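Purine phosphoribosyltransferase (Pyrococcus horikoshii, PDB 1VDM) probably acts as a glycosyltransferase of the type I phosphoribosyltransferase family, transferring a phosphoribosyl group to a purine base. Local coordinates at residues Val55-Phe60 against Val72-Ile77. Residues are numbered along the deposited sequence; the frame is centred on the assembly and turned at random.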
loop_
_atom_site.group_PDB
_atom_site.type_symbol
_atom_site.label_atom_id
_atom_site.label_comp_id
_atom_site.label_asym_id
_atom_site.label_seq_id
_atom_site.Cartn_x
_atom_site.Cartn_y
_atom_site.Cartn_z
ATOM N N VAL G 55 -9.848 -3.630 36.943
ATOM C CA VAL G 55 -11.263 -3.640 36.619
ATOM C C VAL G 55 -12.145 -4.206 37.725
ATOM O O VAL G 55 -11.836 -5.238 38.329
ATOM C CB VAL G 55 -11.524 -4.436 35.332
ATOM C CG1 VAL G 55 -13.017 -4.521 35.061
ATOM C CG2 VAL G 55 -10.819 -3.765 34.167
ATOM N N ILE G 56 -13.244 -3.511 37.996
ATOM C CA ILE G 56 -14.196 -3.961 39.001
ATOM C C ILE G 56 -15.592 -3.923 38.389
ATOM O O ILE G 56 -15.914 -3.017 37.621
ATOM C CB ILE G 56 -14.156 -3.071 40.270
ATOM C CG1 ILE G 56 -14.912 -3.772 41.404
ATOM C CG2 ILE G 56 -14.761 -1.701 39.978
ATOM C CD1 ILE G 56 -14.621 -3.217 42.790
ATOM N N ASP G 57 -16.406 -4.926 38.705
ATOM C CA ASP G 57 -17.774 -4.991 38.193
ATOM C C ASP G 57 -18.721 -5.198 39.366
ATOM O O ASP G 57 -18.627 -6.193 40.089
ATOM C CB ASP G 57 -17.932 -6.145 37.189
ATOM C CG ASP G 57 -19.164 -5.990 36.289
ATOM O OD1 ASP G 57 -19.316 -6.803 35.344
ATOM O OD2 ASP G 57 -19.974 -5.059 36.517
ATOM N N VAL G 58 -19.620 -4.241 39.561
ATOM C CA VAL G 58 -20.595 -4.318 40.641
ATOM C C VAL G 58 -21.981 -4.500 40.038
ATOM O O VAL G 58 -22.364 -3.789 39.110
ATOM C CB VAL G 58 -20.573 -3.043 41.503
ATOM C CG1 VAL G 58 -21.566 -3.172 42.641
ATOM C CG2 VAL G 58 -19.173 -2.813 42.051
ATOM N N LYS G 59 -22.730 -5.459 40.563
ATOM C CA LYS G 59 -24.068 -5.713 40.048
ATOM C C LYS G 59 -25.106 -5.734 41.170
ATOM O O LYS G 59 -24.803 -5.997 42.327
ATOM C CB LYS G 59 -24.055 -7.060 39.325
ATOM C CG LYS G 59 -24.424 -6.928 37.845
ATOM C CD LYS G 59 -23.724 -7.975 36.978
ATOM C CE LYS G 59 -22.655 -7.362 36.067
ATOM N NZ LYS G 59 -21.584 -8.331 35.843
ATOM N N PHE G 60 -26.354 -5.436 40.823
ATOM C CA PHE G 60 -27.391 -5.399 41.856
ATOM C C PHE G 60 -28.564 -6.349 41.559
ATOM O O PHE G 60 -29.079 -6.432 40.449
ATOM C CB PHE G 60 -27.900 -3.960 41.963
ATOM C CG PHE G 60 -26.847 -3.088 42.577
ATOM C CD1 PHE G 60 -25.967 -2.395 41.756
ATOM C CD2 PHE G 60 -26.775 -2.952 43.954
ATOM C CE1 PHE G 60 -25.011 -1.561 42.317
ATOM C CE2 PHE G 60 -25.814 -2.112 44.510
ATOM C CZ PHE G 60 -24.930 -1.415 43.696
ATOM N N VAL G 72 -23.504 -7.452 44.321
ATOM C CA VAL G 72 -22.740 -8.668 44.055
ATOM C C VAL G 72 -21.594 -8.312 43.114
ATOM O O VAL G 72 -21.818 -7.952 41.958
ATOM C CB VAL G 72 -23.608 -9.750 43.377
ATOM C CG1 VAL G 72 -22.727 -10.898 42.887
ATOM C CG2 VAL G 72 -24.650 -10.265 44.356
ATOM N N ILE G 73 -20.368 -8.416 43.616
ATOM C CA ILE G 73 -19.187 -8.087 42.827
ATOM C C ILE G 73 -18.814 -9.166 41.815
ATOM O O ILE G 73 -18.191 -10.170 42.163
ATOM C CB ILE G 73 -17.986 -7.806 43.746
ATOM C CG1 ILE G 73 -18.311 -6.605 44.641
ATOM C CG2 ILE G 73 -16.742 -7.529 42.916
ATOM C CD1 ILE G 73 -17.162 -6.126 45.500
ATOM N N THR G 74 -19.203 -8.932 40.560
ATOM C CA THR G 74 -18.943 -9.840 39.440
ATOM C C THR G 74 -17.446 -10.019 39.188
ATOM O O THR G 74 -16.936 -11.138 39.188
ATOM C CB THR G 74 -19.585 -9.307 38.132
ATOM O OG1 THR G 74 -20.779 -8.579 38.440
ATOM C CG2 THR G 74 -19.922 -10.458 37.185
ATOM N N ILE G 75 -16.761 -8.904 38.951
ATOM C CA ILE G 75 -15.326 -8.906 38.703
ATOM C C ILE G 75 -14.638 -8.112 39.807
ATOM O O ILE G 75 -14.798 -6.895 39.905
ATOM C CB ILE G 75 -14.994 -8.257 37.351
ATOM C CG1 ILE G 75 -15.736 -8.986 36.229
ATOM C CG2 ILE G 75 -13.490 -8.298 37.114
ATOM C CD1 ILE G 75 -15.541 -8.360 34.868
ATOM N N PRO G 76 -13.858 -8.794 40.655
ATOM C CA PRO G 76 -13.150 -8.145 41.758
ATOM C C PRO G 76 -11.802 -7.559 41.370
ATOM O O PRO G 76 -11.301 -7.788 40.272
ATOM C CB PRO G 76 -12.985 -9.277 42.754
ATOM C CG PRO G 76 -12.666 -10.417 41.847
ATOM C CD PRO G 76 -13.688 -10.257 40.725
ATOM N N ILE G 77 -11.229 -6.792 42.289
ATOM C CA ILE G 77 -9.916 -6.210 42.090
ATOM C C ILE G 77 -9.086 -6.777 43.231
ATOM O O ILE G 77 -9.612 -7.016 44.318
ATOM C CB ILE G 77 -9.944 -4.660 42.162
ATOM C CG1 ILE G 77 -10.589 -4.194 43.466
ATOM C CG2 ILE G 77 -10.684 -4.101 40.959
ATOM C CD1 ILE G 77 -10.633 -2.691 43.607
#
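Asp57 meets both Thr74 and Ile75 in a classic beta bulge just past strand 70-73, in the antiparallel hairpin it forms with strand 53-61, at the edge, within this chain, of the mixed sheet of the phosphoribosyltransferase fold. Asp57 N gives a hydrogen bond to Ile75 O (2.8 Å), while Asp57 O receives weak bonds from Thr74 N and Ile75 N. Beyond the bulge, Lys59 and Val72 form a regular hydrogen-bonded pair.

Lys59, Asp57 and Thr74 gather their polar ends on one face. The lysine chain, bent at chi2, chi3 and chi4, crosses the threonine side chain obliquely, and NZ donates to Thr74 OG1 (2.7 Å). NZ also makes a salt bridge with Asp57 OD1 at 2.8 Å, approaching from above the carboxylate, 60° out of its plane. Asp57 CG stands anti to its backbone N (chi1 -161°), and the carboxylate lies alongside the threonine side chain, pointing the same way. An alanine in place of Lys59 would probably leave the Asp57 carboxylate without this close counter-charge and Thr74 OG1 without its donor; nearby Arg35 forms a long, weak ion pair with Asp57.

Ile75 packs CB and CG1 against Asp57 CB. On the face opposite the Asp57 side chain, Ile77 lays CG2 3.7 Å from Ile56 CB, and the two isoleucines also approach through their CD1 methyls, 4.1 Å apart.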